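Local coordinates for putative cell surface protein (Streptococcus pyogenes, PDB 4OFQ) that probably serves as a cell-surface adhesin of the antigen I/II family, its C-terminal region folding into beta-sandwich domains with a bound calcium ion, at residues F64-D69 against T170-F175; E98-L103 against F127-A132; G209-G214 against V316-A321; Y237-Q242 against A310-V315; K252-A257 against G272-K277. One frame throughout, in Å; residues are numbered along the deposited sequence.

In the fold
The contacts fall into two groups at opposite ends of an elongated molecule. Interactions 1 and 2 share one mixed sheet: strands 64-70 and 127-132 are neighbours in it, joined by probable hydrogen bonds such as D68 N to Y128 O, and the two centres lie about 10 Å apart. D69 of interaction 1 binds the calcium ion, and the F127 side chain of interaction 2 comes within about 5 Å of it. Interactions 3, 4 and 5 belong to the second domain, with the centres of 1 and 4 about 49 Å apart. Interactions 3 and 4 use successive parts of strand 310-318, while interaction 5 builds on its neighbour, strand 248-257, about 10 Å from interaction 4 between centres.

Interaction 1 (F64-D69 against T170-F175); sequences FIYVDD and TYQIDF. With CA (calcium ion), chain C.
Y66 and T170 meet through their hydroxyls, T170 OG1 donating to Y66 OH at 2.8 Å. Tyrosine suits the place because its ring crosses to the partner strand and leaves a polar tip there: one face lies over Y171 O, with CD1 nearest at 3.4 Å. Between the strands, antiparallel neighbours inside the mixed sheet, four backbone hydrogen bonds pair I65 with I173 and V67 with Y171, while I65 and I173 meet CB to CB at 4.0 Å on the other face. Where strand 64-70 begins and strand 164-174 runs out, F64 turns its edge to the face of F175, the planes 78° apart. At the calcium end D69 holds CG anti to the backbone N (chi1 -178°) and gives OD1 to the ion, which Y70 O, V124 O, E126 O and a water also bind. Farther out, Y151 stacks on Y66 and K18 bonds to D68 OD2. The calcium would partly offset the negative charge of D69, carried just past the last bridged pair, D68 with T170.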
# COMPACT_ATOMS: atom_id res chain seq x y z
N PHE A 64 27.15 13.92 -11.55
CA PHE A 64 26.62 12.70 -10.99
C PHE A 64 25.15 12.91 -10.71
O PHE A 64 24.78 13.78 -9.92
CB PHE A 64 27.40 12.32 -9.74
CG PHE A 64 28.88 12.29 -9.98
CD1 PHE A 64 29.47 11.19 -10.57
CD2 PHE A 64 29.67 13.40 -9.71
CE1 PHE A 64 30.83 11.17 -10.84
CE2 PHE A 64 31.02 13.39 -9.97
CZ PHE A 64 31.61 12.27 -10.54
N ILE A 65 24.33 12.14 -11.41
CA ILE A 65 22.88 12.29 -11.35
C ILE A 65 22.28 10.98 -10.87
O ILE A 65 22.74 9.91 -11.28
CB ILE A 65 22.30 12.62 -12.75
CG1 ILE A 65 22.78 14.00 -13.20
CG2 ILE A 65 20.75 12.53 -12.73
CD1 ILE A 65 22.50 14.31 -14.64
N TYR A 66 21.30 11.06 -9.97
CA TYR A 66 20.55 9.87 -9.56
C TYR A 66 19.08 10.15 -9.86
O TYR A 66 18.60 11.25 -9.60
CB TYR A 66 20.75 9.58 -8.07
CG TYR A 66 20.40 8.14 -7.70
CD1 TYR A 66 21.20 7.09 -8.13
CD2 TYR A 66 19.27 7.84 -6.94
CE1 TYR A 66 20.89 5.77 -7.82
CE2 TYR A 66 18.95 6.51 -6.60
CZ TYR A 66 19.77 5.48 -7.05
OH TYR A 66 19.49 4.16 -6.74
N VAL A 67 18.37 9.16 -10.39
CA VAL A 67 16.99 9.35 -10.81
C VAL A 67 16.11 8.33 -10.12
O VAL A 67 16.46 7.16 -10.03
CB VAL A 67 16.83 9.19 -12.37
CG1 VAL A 67 15.36 9.06 -12.77
CG2 VAL A 67 17.45 10.37 -13.11
N ASP A 68 14.96 8.77 -9.61
CA ASP A 68 13.98 7.82 -9.15
C ASP A 68 12.77 7.96 -10.04
O ASP A 68 12.09 8.98 -10.02
CB ASP A 68 13.59 8.03 -7.70
CG ASP A 68 12.63 6.95 -7.20
OD1 ASP A 68 11.50 6.90 -7.71
OD2 ASP A 68 13.03 6.16 -6.33
N ASP A 69 12.52 6.92 -10.83
CA ASP A 69 11.41 6.86 -11.76
C ASP A 69 10.29 6.04 -11.13
O ASP A 69 10.29 4.80 -11.19
CB ASP A 69 11.89 6.23 -13.08
CG ASP A 69 10.81 6.17 -14.14
OD1 ASP A 69 9.63 6.42 -13.83
OD2 ASP A 69 11.15 5.85 -15.30
N THR A 170 15.27 3.08 -10.16
CA THR A 170 16.28 4.13 -10.19
C THR A 170 17.24 3.99 -11.37
O THR A 170 17.35 2.94 -11.99
CB THR A 170 17.06 4.20 -8.87
OG1 THR A 170 17.81 2.99 -8.71
CG2 THR A 170 16.08 4.35 -7.70
N TYR A 171 17.90 5.10 -11.69
CA TYR A 171 18.94 5.17 -12.68
C TYR A 171 20.06 6.00 -12.09
O TYR A 171 19.84 6.83 -11.21
CB TYR A 171 18.45 5.88 -13.93
CG TYR A 171 17.29 5.20 -14.63
CD1 TYR A 171 17.49 4.05 -15.37
CD2 TYR A 171 16.02 5.75 -14.60
CE1 TYR A 171 16.45 3.45 -16.04
CE2 TYR A 171 14.96 5.14 -15.26
CZ TYR A 171 15.19 3.99 -15.97
OH TYR A 171 14.16 3.36 -16.64
N GLN A 172 21.26 5.79 -12.60
CA GLN A 172 22.44 6.50 -12.13
C GLN A 172 23.19 6.97 -13.37
O GLN A 172 23.38 6.19 -14.30
CB GLN A 172 23.27 5.50 -11.35
CG GLN A 172 24.54 5.96 -10.75
CD GLN A 172 25.14 4.87 -9.89
OE1 GLN A 172 24.42 4.16 -9.17
NE2 GLN A 172 26.45 4.72 -9.96
N ILE A 173 23.57 8.25 -13.40
CA ILE A 173 24.33 8.78 -14.53
C ILE A 173 25.62 9.40 -14.00
O ILE A 173 25.59 10.44 -13.35
CB ILE A 173 23.55 9.83 -15.35
CG1 ILE A 173 22.16 9.31 -15.75
CG2 ILE A 173 24.36 10.26 -16.59
CD1 ILE A 173 21.29 10.38 -16.40
N ASP A 174 26.74 8.73 -14.29
CA ASP A 174 28.04 9.14 -13.80
C ASP A 174 28.91 9.52 -14.99
O ASP A 174 29.04 8.74 -15.94
CB ASP A 174 28.72 7.99 -13.05
CG ASP A 174 27.82 7.34 -12.01
OD1 ASP A 174 27.05 8.08 -11.35
OD2 ASP A 174 27.89 6.10 -11.86
N PHE A 175 29.50 10.70 -14.94
CA PHE A 175 30.32 11.20 -16.02
C PHE A 175 29.57 11.13 -17.35
O PHE A 175 30.19 10.92 -18.39
CB PHE A 175 31.62 10.38 -16.18
CG PHE A 175 32.27 9.98 -14.89
CD1 PHE A 175 33.06 10.89 -14.19
CD2 PHE A 175 32.12 8.70 -14.39
CE1 PHE A 175 33.67 10.52 -13.00
CE2 PHE A 175 32.73 8.32 -13.20
CZ PHE A 175 33.51 9.23 -12.50
CA CA C . 7.80 7.89 -13.92
O HOH W 1 25.26 9.29 -10.11
O HOH W 2 5.70 7.14 -14.71

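Interaction 2 (E98-L103 against F127-A132); sequences EMRHVL and FYMWVA
H101 and Y128 form an offset stack, their planes only 5° apart and their centroids 4.0 Å from each other, on a non-hydrogen-bonded pair: strand 97-102 is an edge strand of the mixed sheet, hydrogen-bonded antiparallel to strand 127-132. H101 CG is anti to the backbone N (chi1 -167°), and from there the imidazole lies over the phenol with CG 3.5 Å from Y128 CZ. L103 CD2 rests on the opposite face of the imidazole. Two outside bonds fix the pair: H101 NE2 with Y70 OH, and Y128 OH with G77 O. On the other side of the sheet V102 and F127 point the same way, and V102 CB sits 3.9 Å from the F127 ring centroid in a CH-pi contact over the face. A branched aliphatic fits there because CG1 can also reach CZ, at 3.6 Å. M99 runs alongside W130, its sulfur oblique to the five-membered ring at 4.7 Å from the centroid, a Met-aromatic contact; W130 NE1 is buried here without a polar partner. Backbone bonds pair E98 with V131, R100 with M129 and V102 with F127. Beside them, R100 makes a side-on salt bridge to E98, R100 NE 2.9 Å from E98 OE1 and NH2 hydrogen-bonded to the same oxygen.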
# COMPACT_ATOMS: atom_id res chain seq x y z
N GLU A 98 21.08 18.90 -5.93
CA GLU A 98 19.87 19.57 -6.38
C GLU A 98 18.79 18.51 -6.44
O GLU A 98 18.97 17.48 -7.08
CB GLU A 98 20.05 20.13 -7.78
CG GLU A 98 21.17 21.14 -7.92
CD GLU A 98 21.10 21.91 -9.22
OE1 GLU A 98 20.43 21.42 -10.15
OE2 GLU A 98 21.71 23.00 -9.29
N MET A 99 17.67 18.75 -5.76
CA MET A 99 16.53 17.84 -5.86
C MET A 99 15.51 18.44 -6.82
O MET A 99 14.95 19.50 -6.54
CB MET A 99 15.88 17.61 -4.49
CG MET A 99 14.69 16.66 -4.58
SD MET A 99 13.98 16.20 -2.98
CE MET A 99 15.42 15.76 -2.03
N ARG A 100 15.28 17.77 -7.95
CA ARG A 100 14.39 18.31 -8.98
C ARG A 100 13.23 17.36 -9.24
O ARG A 100 13.43 16.20 -9.62
CB ARG A 100 15.16 18.57 -10.29
CG ARG A 100 16.15 19.72 -10.23
CD ARG A 100 16.97 19.76 -11.52
NE ARG A 100 17.94 20.84 -11.53
CZ ARG A 100 17.81 21.96 -12.24
NH1 ARG A 100 16.74 22.15 -13.00
NH2 ARG A 100 18.76 22.88 -12.18
N HIS A 101 12.01 17.85 -9.04
CA HIS A 101 10.84 17.04 -9.33
C HIS A 101 10.49 17.34 -10.78
O HIS A 101 9.97 18.41 -11.09
CB HIS A 101 9.67 17.38 -8.40
CG HIS A 101 8.55 16.38 -8.45
ND1 HIS A 101 7.34 16.59 -7.82
CD2 HIS A 101 8.46 15.18 -9.06
CE1 HIS A 101 6.56 15.54 -8.03
NE2 HIS A 101 7.21 14.67 -8.78
N VAL A 102 10.82 16.41 -11.67
CA VAL A 102 10.61 16.64 -13.10
C VAL A 102 9.27 16.05 -13.56
O VAL A 102 9.12 14.82 -13.64
CB VAL A 102 11.75 16.06 -13.93
CG1 VAL A 102 11.51 16.34 -15.41
CG2 VAL A 102 13.07 16.67 -13.46
N LEU A 103 8.31 16.91 -13.88
CA LEU A 103 6.97 16.44 -14.20
C LEU A 103 6.84 16.08 -15.68
O LEU A 103 5.95 15.33 -16.08
CB LEU A 103 5.91 17.47 -13.79
CG LEU A 103 5.87 17.79 -12.28
CD1 LEU A 103 4.80 18.83 -11.96
CD2 LEU A 103 5.68 16.51 -11.44
N PHE A 127 9.52 12.00 -12.80
CA PHE A 127 10.57 11.39 -12.01
C PHE A 127 11.21 12.44 -11.11
O PHE A 127 10.98 13.64 -11.29
CB PHE A 127 11.62 10.73 -12.93
CG PHE A 127 12.28 11.66 -13.90
CD1 PHE A 127 11.68 11.95 -15.12
CD2 PHE A 127 13.53 12.22 -13.62
CE1 PHE A 127 12.31 12.81 -16.04
CE2 PHE A 127 14.17 13.07 -14.54
CZ PHE A 127 13.56 13.36 -15.74
N TYR A 128 11.95 12.00 -10.11
CA TYR A 128 12.82 12.89 -9.36
C TYR A 128 14.24 12.66 -9.81
O TYR A 128 14.63 11.53 -10.12
CB TYR A 128 12.78 12.60 -7.88
CG TYR A 128 11.61 13.20 -7.16
CD1 TYR A 128 10.44 12.48 -7.00
CD2 TYR A 128 11.68 14.49 -6.64
CE1 TYR A 128 9.35 13.03 -6.32
CE2 TYR A 128 10.61 15.05 -5.97
CZ TYR A 128 9.45 14.31 -5.82
OH TYR A 128 8.38 14.84 -5.16
N MET A 129 15.02 13.73 -9.85
CA MET A 129 16.44 13.59 -10.08
C MET A 129 17.22 14.36 -9.02
O MET A 129 16.75 15.39 -8.53
CB MET A 129 16.84 13.99 -11.52
CG MET A 129 16.61 15.44 -11.91
SD MET A 129 16.81 15.72 -13.69
CE MET A 129 18.45 15.04 -14.00
N TRP A 130 18.37 13.82 -8.62
CA TRP A 130 19.27 14.50 -7.70
C TRP A 130 20.58 14.76 -8.44
O TRP A 130 21.17 13.85 -9.04
CB TRP A 130 19.53 13.65 -6.46
CG TRP A 130 18.39 13.60 -5.52
CD1 TRP A 130 18.19 14.40 -4.43
CD2 TRP A 130 17.26 12.71 -5.58
NE1 TRP A 130 17.01 14.05 -3.81
CE2 TRP A 130 16.42 13.02 -4.49
CE3 TRP A 130 16.88 11.67 -6.44
CZ2 TRP A 130 15.22 12.34 -4.24
CZ3 TRP A 130 15.68 10.99 -6.18
CH2 TRP A 130 14.88 11.33 -5.09
N VAL A 131 21.03 16.02 -8.46
CA VAL A 131 22.19 16.42 -9.25
C VAL A 131 23.26 16.96 -8.32
O VAL A 131 22.99 17.86 -7.52
CB VAL A 131 21.83 17.51 -10.29
CG1 VAL A 131 23.07 17.91 -11.12
CG2 VAL A 131 20.69 17.03 -11.18
N ALA A 132 24.47 16.42 -8.40
CA ALA A 132 25.56 16.98 -7.59
C ALA A 132 25.79 18.45 -7.95
O ALA A 132 26.09 18.77 -9.11
CB ALA A 132 26.83 16.18 -7.78

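Interaction 3 (G209-G214 against V316-A321); sequences GTVKVG and VKRIKA
G214 and R318 supply the hydrogen bond between the two segments, G214 N donating to R318 O at 2.7 Å with an N-H...O angle of 153°. G214 has phi 92°, where a CB would press on the carbonyl O of V213, so glycine suits this backbone conformation. The packing is apolar against a charged side chain. V211 lies across R318 at about a right angle, with CG1 over one face of the guanidinium and CB 3.7 Å from NH1. The R318 chain bends at chi2 and chi3. Valine gives the flat group a compact hydrocarbon partner that leaves its N-H bonds to others: NH2 makes a salt bridge with D248, and NH1 bonds to the hydroxyls of T344 and T346. Two lighter contacts flank this pair. V213 CG2 touches the backbone beyond R318, 4.0 Å from I319 C, and K317 CG passes 3.9 Å from G214 O. In the fold, the loop 209-214 leads into strand 216-222 and bonds by its backbone to H345 of strand 342-345, while R318 ends strand 310-318, which runs between strands 216-222 and 248-257.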
# COMPACT_ATOMS: atom_id res chain seq x y z
N GLY A 209 -36.94 -7.78 -2.30
CA GLY A 209 -38.11 -8.59 -2.03
C GLY A 209 -38.98 -7.93 -0.98
O GLY A 209 -38.71 -6.80 -0.54
N THR A 210 -40.02 -8.62 -0.56
CA THR A 210 -40.97 -8.06 0.39
C THR A 210 -40.88 -8.84 1.68
O THR A 210 -40.94 -10.07 1.69
CB THR A 210 -42.40 -8.12 -0.17
OG1 THR A 210 -42.49 -7.29 -1.33
CG2 THR A 210 -43.44 -7.65 0.85
N VAL A 211 -40.73 -8.11 2.78
CA VAL A 211 -40.61 -8.71 4.10
C VAL A 211 -41.80 -8.34 4.96
O VAL A 211 -42.06 -7.16 5.20
CB VAL A 211 -39.31 -8.23 4.77
CG1 VAL A 211 -39.27 -8.66 6.24
CG2 VAL A 211 -38.10 -8.74 4.01
N LYS A 212 -42.55 -9.34 5.41
CA LYS A 212 -43.74 -9.07 6.20
C LYS A 212 -43.35 -8.51 7.56
O LYS A 212 -42.31 -8.87 8.11
CB LYS A 212 -44.59 -10.33 6.34
CG LYS A 212 -45.32 -10.71 5.06
CD LYS A 212 -46.02 -12.06 5.17
CE LYS A 212 -45.04 -13.22 5.22
NZ LYS A 212 -44.45 -13.54 3.88
N VAL A 213 -44.16 -7.60 8.09
CA VAL A 213 -43.85 -6.97 9.36
C VAL A 213 -43.78 -8.01 10.50
O VAL A 213 -44.57 -8.95 10.53
CB VAL A 213 -44.86 -5.85 9.68
CG1 VAL A 213 -46.23 -6.42 10.03
CG2 VAL A 213 -44.34 -4.95 10.81
N GLY A 214 -42.83 -7.84 11.41
CA GLY A 214 -42.68 -8.74 12.54
C GLY A 214 -41.72 -9.89 12.31
O GLY A 214 -41.28 -10.56 13.25
N VAL A 316 -31.98 -9.09 12.46
CA VAL A 316 -32.87 -8.01 12.88
C VAL A 316 -34.33 -8.44 12.77
O VAL A 316 -34.66 -9.39 12.05
CB VAL A 316 -32.65 -6.71 12.04
CG1 VAL A 316 -31.17 -6.31 12.03
CG2 VAL A 316 -33.17 -6.89 10.61
N LYS A 317 -35.20 -7.75 13.50
CA LYS A 317 -36.64 -7.94 13.38
C LYS A 317 -37.23 -6.72 12.65
O LYS A 317 -36.87 -5.58 12.94
CB LYS A 317 -37.26 -8.10 14.77
CG LYS A 317 -38.77 -8.07 14.80
CD LYS A 317 -39.26 -8.13 16.25
CE LYS A 317 -40.77 -8.17 16.36
NZ LYS A 317 -41.20 -8.25 17.79
N ARG A 318 -38.11 -6.98 11.69
CA ARG A 318 -38.69 -5.90 10.90
C ARG A 318 -39.89 -5.36 11.66
O ARG A 318 -40.88 -6.07 11.86
CB ARG A 318 -39.09 -6.40 9.50
CG ARG A 318 -39.85 -5.37 8.66
CD ARG A 318 -39.02 -4.13 8.32
NE ARG A 318 -37.62 -4.43 8.02
CZ ARG A 318 -37.15 -4.80 6.83
NH1 ARG A 318 -37.98 -4.94 5.79
NH2 ARG A 318 -35.86 -5.03 6.68
N ILE A 319 -39.79 -4.11 12.09
CA ILE A 319 -40.76 -3.57 13.03
C ILE A 319 -41.71 -2.51 12.47
O ILE A 319 -42.64 -2.10 13.14
CB ILE A 319 -40.08 -3.01 14.30
CG1 ILE A 319 -39.02 -1.97 13.93
CG2 ILE A 319 -39.46 -4.13 15.11
CD1 ILE A 319 -38.69 -1.00 15.06
N LYS A 320 -41.47 -2.07 11.24
CA LYS A 320 -42.27 -0.98 10.66
C LYS A 320 -42.39 -1.12 9.14
O LYS A 320 -41.49 -1.62 8.49
CB LYS A 320 -41.63 0.36 11.03
CG LYS A 320 -42.42 1.60 10.64
CD LYS A 320 -41.66 2.86 11.06
CE LYS A 320 -42.21 4.10 10.37
NZ LYS A 320 -43.64 4.35 10.69
N ALA A 321 -43.51 -0.67 8.58
CA ALA A 321 -43.68 -0.70 7.13
C ALA A 321 -42.83 0.38 6.46
O ALA A 321 -42.52 1.41 7.07
CB ALA A 321 -45.16 -0.53 6.77

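Interaction 4 (Y237-Q242 against A310-V315); sequences YKFVDQ and ADAFVV
F239 reaches across to A310 and A312 from the facing sheet. Its CB points toward the other strand, and with CG anti to the carbonyl carbon (chi1 -60°) the ring stands between the two backbones. Along one side of the ring, CD2 is 4.1 Å from A312 CB and CE2 lies 4.0 Å from A312 N. That methyl sits over the centre of the ring face, a CH-pi contact, and alanine is small enough to let the ring come this close to the strand. At the tip, CZ meets A310 O at 3.4 Å, the carbonyl oxygen lying at the ring edge, where the aromatic hydrogens carry slight positive charge. Beside it, A310 N donates a weak hydrogen bond of 3.4 Å to Y237 OH, which also bonds to W224 O. L221 and L330 pack against F239 too. With strand axes 9.2 Å apart at 28°, and side chains rather than backbone bonds filling the gap, this is the interior of a beta sandwich, one sheet facing the other.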
# COMPACT_ATOMS: atom_id res chain seq x y z
N TYR A 237 -9.53 -4.68 11.47
CA TYR A 237 -10.48 -5.41 10.62
C TYR A 237 -11.81 -5.26 11.35
O TYR A 237 -12.11 -5.99 12.31
CB TYR A 237 -10.08 -6.89 10.47
CG TYR A 237 -10.77 -7.65 9.32
CD1 TYR A 237 -12.05 -8.19 9.47
CD2 TYR A 237 -10.11 -7.86 8.12
CE1 TYR A 237 -12.67 -8.91 8.42
CE2 TYR A 237 -10.71 -8.56 7.07
CZ TYR A 237 -11.99 -9.08 7.23
OH TYR A 237 -12.55 -9.79 6.17
N LYS A 238 -12.58 -4.28 10.92
CA LYS A 238 -13.76 -3.84 11.66
C LYS A 238 -14.94 -3.63 10.72
O LYS A 238 -14.81 -2.97 9.69
CB LYS A 238 -13.44 -2.53 12.39
CG LYS A 238 -14.60 -1.95 13.19
CD LYS A 238 -14.15 -0.80 14.07
CE LYS A 238 -13.83 0.45 13.28
NZ LYS A 238 -13.58 1.60 14.21
N PHE A 239 -16.09 -4.18 11.10
CA PHE A 239 -17.32 -4.00 10.34
C PHE A 239 -18.09 -2.85 10.98
O PHE A 239 -18.27 -2.83 12.20
CB PHE A 239 -18.21 -5.25 10.43
CG PHE A 239 -17.59 -6.51 9.89
CD1 PHE A 239 -16.65 -7.21 10.63
CD2 PHE A 239 -18.00 -7.04 8.68
CE1 PHE A 239 -16.09 -8.39 10.16
CE2 PHE A 239 -17.46 -8.22 8.20
CZ PHE A 239 -16.50 -8.90 8.95
N VAL A 240 -18.55 -1.91 10.16
CA VAL A 240 -19.40 -0.83 10.65
C VAL A 240 -20.71 -0.77 9.85
O VAL A 240 -20.71 -0.76 8.61
CB VAL A 240 -18.68 0.53 10.58
CG1 VAL A 240 -19.57 1.62 11.13
CG2 VAL A 240 -17.37 0.47 11.36
N ASP A 241 -21.84 -0.73 10.54
CA ASP A 241 -23.12 -0.79 9.84
C ASP A 241 -24.12 0.13 10.53
O ASP A 241 -24.46 -0.08 11.70
CB ASP A 241 -23.63 -2.25 9.80
CG ASP A 241 -24.78 -2.45 8.85
OD1 ASP A 241 -25.61 -1.53 8.72
OD2 ASP A 241 -24.84 -3.51 8.21
N GLN A 242 -24.57 1.17 9.82
CA GLN A 242 -25.62 2.04 10.34
C GLN A 242 -26.94 1.45 9.92
O GLN A 242 -27.38 1.63 8.79
CB GLN A 242 -25.49 3.46 9.77
CG GLN A 242 -26.67 4.38 10.13
CD GLN A 242 -26.88 4.56 11.63
OE1 GLN A 242 -25.99 5.03 12.34
NE2 GLN A 242 -28.07 4.18 12.12
N ALA A 310 -13.39 -12.90 7.36
CA ALA A 310 -14.54 -13.27 8.17
C ALA A 310 -15.80 -12.64 7.60
O ALA A 310 -15.73 -11.57 6.98
CB ALA A 310 -14.34 -12.83 9.62
N ASP A 311 -16.93 -13.31 7.82
CA ASP A 311 -18.25 -12.75 7.50
C ASP A 311 -19.00 -12.52 8.80
O ASP A 311 -18.92 -13.33 9.73
CB ASP A 311 -19.09 -13.71 6.66
CG ASP A 311 -18.61 -13.80 5.23
OD1 ASP A 311 -17.70 -13.03 4.84
OD2 ASP A 311 -19.15 -14.66 4.50
N ALA A 312 -19.73 -11.40 8.86
CA ALA A 312 -20.62 -11.14 9.98
C ALA A 312 -22.06 -11.36 9.54
O ALA A 312 -22.44 -11.01 8.42
CB ALA A 312 -20.43 -9.73 10.50
N PHE A 313 -22.86 -11.96 10.42
CA PHE A 313 -24.28 -12.13 10.14
C PHE A 313 -25.05 -11.39 11.21
O PHE A 313 -24.94 -11.71 12.40
CB PHE A 313 -24.68 -13.60 10.15
CG PHE A 313 -24.04 -14.40 9.07
CD1 PHE A 313 -22.75 -14.88 9.22
CD2 PHE A 313 -24.70 -14.62 7.87
CE1 PHE A 313 -22.14 -15.61 8.21
CE2 PHE A 313 -24.10 -15.36 6.86
CZ PHE A 313 -22.81 -15.85 7.03
N VAL A 314 -25.87 -10.45 10.77
CA VAL A 314 -26.60 -9.58 11.69
C VAL A 314 -28.09 -9.85 11.55
O VAL A 314 -28.65 -9.69 10.47
CB VAL A 314 -26.29 -8.10 11.39
CG1 VAL A 314 -27.13 -7.19 12.26
CG2 VAL A 314 -24.80 -7.82 11.62
N VAL A 315 -28.71 -10.26 12.66
CA VAL A 315 -30.11 -10.65 12.66
C VAL A 315 -30.95 -9.50 13.21
O VAL A 315 -30.66 -8.99 14.28
CB VAL A 315 -30.33 -11.91 13.52
CG1 VAL A 315 -31.79 -12.24 13.60
CG2 VAL A 315 -29.55 -13.09 12.94

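Interaction 5 (K252-A257 against G272-K277); sequences KDKVLA and GTDLAK
V255 O takes the hydrogen bond of L275 N at 2.8 Å, nearly straight at 175°. Two further backbone bonds follow: A257 N to T273 O, and G272 N to A257 O at 2.8 Å. The loop is thus stitched to the end of strand 248-257, with a single bridge between L256 and D274. G272 has phi 98°, where a CB would collide with the preceding carbonyl oxygen, so glycine fits. D274 is used twice. Its OD1 accepts from A276 N at 3.0 Å, an Asx turn at the start of the short 3-10 segment, and its OD2 takes a hydrogen bond from a water that itself accepts from V255 N. Aspartate suits the place because its short side chain can serve the backbone two residues on and still hold that water. K254 runs obliquely past, CG 3.9 Å from D274 OD2, but its ammonium pairs with E201. On the apolar side L275 points toward the strand, its CD1 3.8 Å from A257 CB, and V255 CG1, between the backbone N and carbonyl carbon (chi1 54°), lies 3.6 Å from A276 N. F294 and A310 also touch the L275 side chain. Backbone bonds set the register here; carboxylate and water extend the polar network where the strand meets the loop, while V255 and A257 pack against L275 on its buried side.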
# COMPACT_ATOMS: atom_id res chain seq x y z
N LYS A 252 -29.24 -9.96 17.18
CA LYS A 252 -27.98 -10.62 17.54
C LYS A 252 -27.04 -10.68 16.34
O LYS A 252 -27.45 -10.44 15.21
CB LYS A 252 -28.27 -12.04 18.04
CG LYS A 252 -28.53 -13.03 16.92
CD LYS A 252 -28.59 -14.46 17.46
CE LYS A 252 -28.08 -15.46 16.45
NZ LYS A 252 -26.65 -15.25 16.09
N ASP A 253 -25.77 -10.99 16.59
CA ASP A 253 -24.87 -11.22 15.47
C ASP A 253 -24.10 -12.51 15.62
O ASP A 253 -24.26 -13.24 16.61
CB ASP A 253 -23.92 -10.03 15.26
CG ASP A 253 -22.93 -9.87 16.40
OD1 ASP A 253 -23.01 -10.63 17.39
OD2 ASP A 253 -22.06 -8.97 16.31
N LYS A 254 -23.29 -12.80 14.61
CA LYS A 254 -22.37 -13.93 14.64
C LYS A 254 -21.24 -13.58 13.67
O LYS A 254 -21.46 -12.83 12.72
CB LYS A 254 -23.09 -15.21 14.17
CG LYS A 254 -22.18 -16.43 14.09
CD LYS A 254 -22.97 -17.74 13.93
CE LYS A 254 -23.81 -17.74 12.66
NZ LYS A 254 -24.45 -19.08 12.42
N VAL A 255 -20.05 -14.09 13.92
CA VAL A 255 -18.94 -13.84 12.99
C VAL A 255 -18.15 -15.14 12.76
O VAL A 255 -17.79 -15.83 13.73
CB VAL A 255 -18.03 -12.70 13.52
CG1 VAL A 255 -17.56 -12.99 14.94
CG2 VAL A 255 -16.83 -12.49 12.58
N LEU A 256 -17.93 -15.48 11.50
CA LEU A 256 -17.31 -16.77 11.14
C LEU A 256 -16.08 -16.59 10.27
O LEU A 256 -16.05 -15.72 9.40
CB LEU A 256 -18.30 -17.64 10.38
CG LEU A 256 -19.64 -17.92 11.07
CD1 LEU A 256 -20.56 -18.72 10.15
CD2 LEU A 256 -19.39 -18.66 12.36
N ALA A 257 -15.09 -17.44 10.47
CA ALA A 257 -13.92 -17.42 9.59
C ALA A 257 -14.35 -17.88 8.19
O ALA A 257 -15.11 -18.83 8.06
CB ALA A 257 -12.82 -18.32 10.14
N GLY A 272 -15.01 -21.52 8.79
CA GLY A 272 -16.30 -21.85 9.38
C GLY A 272 -16.34 -21.74 10.90
O GLY A 272 -17.42 -21.79 11.49
N THR A 273 -15.18 -21.58 11.52
CA THR A 273 -15.10 -21.46 12.98
C THR A 273 -15.67 -20.12 13.47
O THR A 273 -15.46 -19.08 12.86
CB THR A 273 -13.63 -21.59 13.48
OG1 THR A 273 -13.10 -22.86 13.08
CG2 THR A 273 -13.55 -21.46 14.99
N ASP A 274 -16.40 -20.17 14.58
CA ASP A 274 -16.93 -18.98 15.23
C ASP A 274 -15.79 -18.11 15.77
O ASP A 274 -14.94 -18.59 16.51
CB ASP A 274 -17.81 -19.42 16.40
CG ASP A 274 -18.66 -18.29 16.93
OD1 ASP A 274 -18.11 -17.43 17.65
OD2 ASP A 274 -19.87 -18.27 16.61
N LEU A 275 -15.79 -16.83 15.43
CA LEU A 275 -14.70 -15.95 15.86
C LEU A 275 -15.11 -14.92 16.91
O LEU A 275 -14.37 -13.98 17.15
CB LEU A 275 -14.09 -15.21 14.66
CG LEU A 275 -13.54 -16.11 13.56
CD1 LEU A 275 -13.01 -15.27 12.39
CD2 LEU A 275 -12.45 -17.03 14.10
N ALA A 276 -16.27 -15.10 17.54
CA ALA A 276 -16.76 -14.12 18.52
C ALA A 276 -15.75 -13.76 19.61
O ALA A 276 -15.61 -12.58 19.96
CB ALA A 276 -18.06 -14.59 19.18
N LYS A 277 -15.04 -14.75 20.13
CA LYS A 277 -14.14 -14.50 21.26
C LYS A 277 -12.93 -13.64 20.89
O LYS A 277 -12.20 -13.19 21.77
CB LYS A 277 -13.69 -15.82 21.91
CG LYS A 277 -12.78 -16.69 21.04
CD LYS A 277 -12.52 -18.01 21.75
CE LYS A 277 -11.21 -18.63 21.33
NZ LYS A 277 -10.83 -19.79 22.21
O HOH W 3 -20.08 -15.33 16.46